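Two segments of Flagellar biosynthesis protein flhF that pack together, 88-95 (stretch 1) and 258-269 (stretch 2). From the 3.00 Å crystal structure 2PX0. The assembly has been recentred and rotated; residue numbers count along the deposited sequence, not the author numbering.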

# COMPACT_ATOMS: atom_id res chain seq x y z
N ILE A 88 17.16 15.10 -19.27
CA ILE A 88 16.09 14.66 -20.16
C ILE A 88 14.87 14.22 -19.36
O ILE A 88 13.78 14.73 -19.55
CB ILE A 88 16.56 13.48 -21.02
CG1 ILE A 88 17.69 13.94 -21.94
CG2 ILE A 88 15.41 12.94 -21.83
CD1 ILE A 88 18.18 12.87 -22.87
N LEU A 89 15.06 13.25 -18.47
CA LEU A 89 13.97 12.76 -17.64
C LEU A 89 13.28 13.91 -16.91
O LEU A 89 12.05 13.98 -16.83
CB LEU A 89 14.49 11.79 -16.58
CG LEU A 89 14.92 10.40 -16.99
CD1 LEU A 89 15.54 9.71 -15.78
CD2 LEU A 89 13.73 9.62 -17.49
N CYS A 90 14.09 14.80 -16.38
CA CYS A 90 13.56 15.91 -15.63
C CYS A 90 12.63 16.77 -16.48
O CYS A 90 11.58 17.19 -16.01
CB CYS A 90 14.69 16.76 -15.07
SG CYS A 90 14.25 17.52 -13.51
N ASP A 91 13.01 17.01 -17.73
CA ASP A 91 12.20 17.83 -18.62
C ASP A 91 10.89 17.15 -19.03
O ASP A 91 10.28 17.53 -20.02
CB ASP A 91 13.00 18.22 -19.86
CG ASP A 91 13.83 19.49 -19.64
OD1 ASP A 91 14.50 19.61 -18.58
OD2 ASP A 91 13.82 20.36 -20.54
N MET A 92 10.48 16.15 -18.24
CA MET A 92 9.25 15.39 -18.48
C MET A 92 8.23 15.48 -17.35
O MET A 92 7.07 15.08 -17.53
CB MET A 92 9.58 13.93 -18.71
CG MET A 92 10.22 13.66 -20.03
SD MET A 92 10.55 11.92 -20.20
CE MET A 92 8.84 11.25 -20.20
N LEU A 93 8.65 15.97 -16.19
CA LEU A 93 7.75 16.14 -15.05
C LEU A 93 7.39 17.61 -15.05
O LEU A 93 8.08 18.43 -15.66
CB LEU A 93 8.45 15.82 -13.73
CG LEU A 93 9.20 14.52 -13.46
CD1 LEU A 93 8.33 13.32 -13.77
CD2 LEU A 93 10.46 14.50 -14.29
N PRO A 94 6.29 17.98 -14.39
CA PRO A 94 5.93 19.40 -14.37
C PRO A 94 7.08 20.26 -13.87
O PRO A 94 7.85 19.83 -13.02
CB PRO A 94 4.70 19.44 -13.45
CG PRO A 94 4.73 18.12 -12.73
CD PRO A 94 5.26 17.16 -13.74
N SER A 95 7.20 21.47 -14.41
CA SER A 95 8.29 22.37 -14.03
C SER A 95 8.40 22.61 -12.53
O SER A 95 7.41 22.53 -11.79
CB SER A 95 8.14 23.70 -14.75
OG SER A 95 6.81 24.17 -14.59
N VAL A 258 6.30 6.26 -9.44
CA VAL A 258 5.97 7.61 -8.99
C VAL A 258 6.31 8.59 -10.12
O VAL A 258 5.65 9.62 -10.29
CB VAL A 258 6.74 7.95 -7.68
CG1 VAL A 258 6.22 9.26 -7.10
CG2 VAL A 258 6.55 6.84 -6.68
N PHE A 259 7.34 8.29 -10.89
CA PHE A 259 7.71 9.14 -12.02
C PHE A 259 6.59 9.01 -13.06
O PHE A 259 5.97 10.01 -13.45
CB PHE A 259 9.04 8.67 -12.62
CG PHE A 259 9.48 9.46 -13.81
CD1 PHE A 259 9.02 9.14 -15.07
CD2 PHE A 259 10.35 10.53 -13.66
CE1 PHE A 259 9.43 9.87 -16.19
CE2 PHE A 259 10.77 11.26 -14.77
CZ PHE A 259 10.31 10.93 -16.04
N ASN A 260 6.34 7.78 -13.48
CA ASN A 260 5.28 7.50 -14.44
C ASN A 260 4.03 8.35 -14.17
O ASN A 260 3.45 8.93 -15.09
CB ASN A 260 4.89 6.02 -14.37
CG ASN A 260 6.01 5.09 -14.79
OD1 ASN A 260 6.59 5.23 -15.88
ND2 ASN A 260 6.32 4.12 -13.94
N ILE A 261 3.61 8.40 -12.91
CA ILE A 261 2.43 9.15 -12.51
C ILE A 261 2.61 10.64 -12.68
O ILE A 261 1.67 11.36 -13.06
CB ILE A 261 2.05 8.89 -11.04
CG1 ILE A 261 1.42 7.51 -10.90
CG2 ILE A 261 1.05 9.91 -10.57
CD1 ILE A 261 0.19 7.31 -11.73
N LEU A 262 3.81 11.11 -12.37
CA LEU A 262 4.09 12.53 -12.47
C LEU A 262 4.26 12.96 -13.91
O LEU A 262 3.77 14.02 -14.29
CB LEU A 262 5.33 12.88 -11.66
CG LEU A 262 5.17 12.94 -10.15
CD1 LEU A 262 6.55 13.01 -9.48
CD2 LEU A 262 4.32 14.14 -9.80
N ALA A 263 4.94 12.14 -14.70
CA ALA A 263 5.20 12.45 -16.11
C ALA A 263 3.93 12.91 -16.81
O ALA A 263 3.91 13.91 -17.53
CB ALA A 263 5.76 11.24 -16.81
N GLU A 264 2.86 12.15 -16.60
CA GLU A 264 1.57 12.45 -17.18
C GLU A 264 0.66 13.19 -16.18
O GLU A 264 -0.50 12.82 -16.00
CB GLU A 264 0.94 11.14 -17.64
CG GLU A 264 1.09 10.01 -16.64
CD GLU A 264 0.73 8.64 -17.20
OE1 GLU A 264 1.45 8.16 -18.12
OE2 GLU A 264 -0.26 8.04 -16.74
N SER A 265 1.18 14.24 -15.53
CA SER A 265 0.42 15.06 -14.56
C SER A 265 0.67 16.55 -14.83
O SER A 265 1.55 16.90 -15.62
CB SER A 265 0.86 14.82 -13.10
OG SER A 265 0.65 13.50 -12.65
N LYS A 266 -0.05 17.40 -14.12
CA LYS A 266 0.11 18.84 -14.24
C LYS A 266 0.57 19.46 -12.91
O LYS A 266 0.80 20.67 -12.83
CB LYS A 266 -1.19 19.51 -14.68
CG LYS A 266 -1.48 19.37 -16.17
CD LYS A 266 -1.71 17.92 -16.59
CE LYS A 266 -1.69 17.75 -18.10
NZ LYS A 266 -0.31 17.83 -18.70
N ILE A 267 0.68 18.64 -11.87
CA ILE A 267 1.14 19.11 -10.56
C ILE A 267 2.26 18.21 -10.05
O ILE A 267 2.31 17.03 -10.41
CB ILE A 267 0.01 19.13 -9.49
CG1 ILE A 267 -0.84 17.88 -9.59
CG2 ILE A 267 -0.84 20.36 -9.66
CD1 ILE A 267 -2.09 17.92 -8.73
N GLY A 268 3.16 18.77 -9.25
CA GLY A 268 4.27 18.00 -8.72
C GLY A 268 4.04 17.47 -7.31
O GLY A 268 2.90 17.37 -6.84
N VAL A 269 5.12 17.13 -6.62
CA VAL A 269 4.97 16.61 -5.27
C VAL A 269 5.24 17.69 -4.23
O VAL A 269 6.17 18.50 -4.36
CB VAL A 269 5.91 15.39 -5.00
CG1 VAL A 269 6.21 14.65 -6.32
CG2 VAL A 269 7.19 15.83 -4.30

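The contact joins two places where a helix gives way to loop. In stretch 1 the helix runs through Cys90, and Asp91 is the first residue to leave helical geometry. In stretch 2 it runs through Ala263, and Glu264 is the first to leave. Together the two sides bury 417 Å². The nearest CA atoms across the stretches are those of Leu93 and Ala263, 4.6 Å apart. No hydrogen bond crosses between the stretches, so the contact rests mainly on apolar packing.

Most of the apolar packing gathers round Phe259. Its CA-to-CB bond points sideways, but the end of the side chain comes nearer to stretch 1; chi1 is t. Leu93 lies over one face of the ring. CD1 of Leu93 sits 3.7 Å from the centroid of the Phe259 ring, 27° off the ring normal, which is a CH-pi contact. The other methyl of Leu93 also touches the ring: CD2 of Leu93 is 3.3 Å from CE2 of Phe259, a tight approach for two carbons. Leu89 meets the same ring through CD2, 3.9 Å from CZ of Phe259. Met92 adds CB at 4.1 Å from CZ of Phe259, in an oblique position.

Leu93 also touches the helix backbone and Leu262. CD1 of Leu93 is 3.7 Å from CB of Leu262 and 3.7 Å from the backbone N of Ala263. The same methyl thus touches the ring of Phe259 and the last turn of the helix. Leu93 is buried, and both its chi angles are m.

Pro94 packs mostly against backbone. Its CA-to-CB bond points toward stretch 2, and 87 Å² of the residue is covered. CD of Pro94 is 3.5 Å from O of Leu262, and CG of Pro94 is 3.5 Å from O of Ile267. CG of Pro94 also lies 3.9 Å from N of Gly268. Gly268 has no side chain, and a CB placed there would point toward stretch 1, 4.1 Å from CG of Pro94. The CA-to-CB bonds of Lys266 and Ile267 point away from stretch 1; it is their backbone O atoms that approach Pro94.

Other contacts involve backbone oxygens of stretch 1. O of Leu89 lies at the edge of the Phe259 ring, near its plane, 3.6 Å from CZ of Phe259. O of Met92 receives a CA-H...O contact from Ala263, with CA of Ala263 at 3.5 Å from O of Met92 and an angle of 148° at the hydrogen. O of Met92 is also 3.4 Å from O of Ala263, but both are acceptors and do not bond.

Hydrogen bonds also form within each stretch. In stretch 1, N of Leu93 donates to O of Cys90 at 3.2 Å. In stretch 2, N of Ala263 donates to O of Phe259 at 2.7 Å. Beyond the helix, OG of Ser265 donates to O of Ile261 at 2.4 Å, which is very short. N of Ser265 makes a weak bond to O of Leu262 at 2.9 Å.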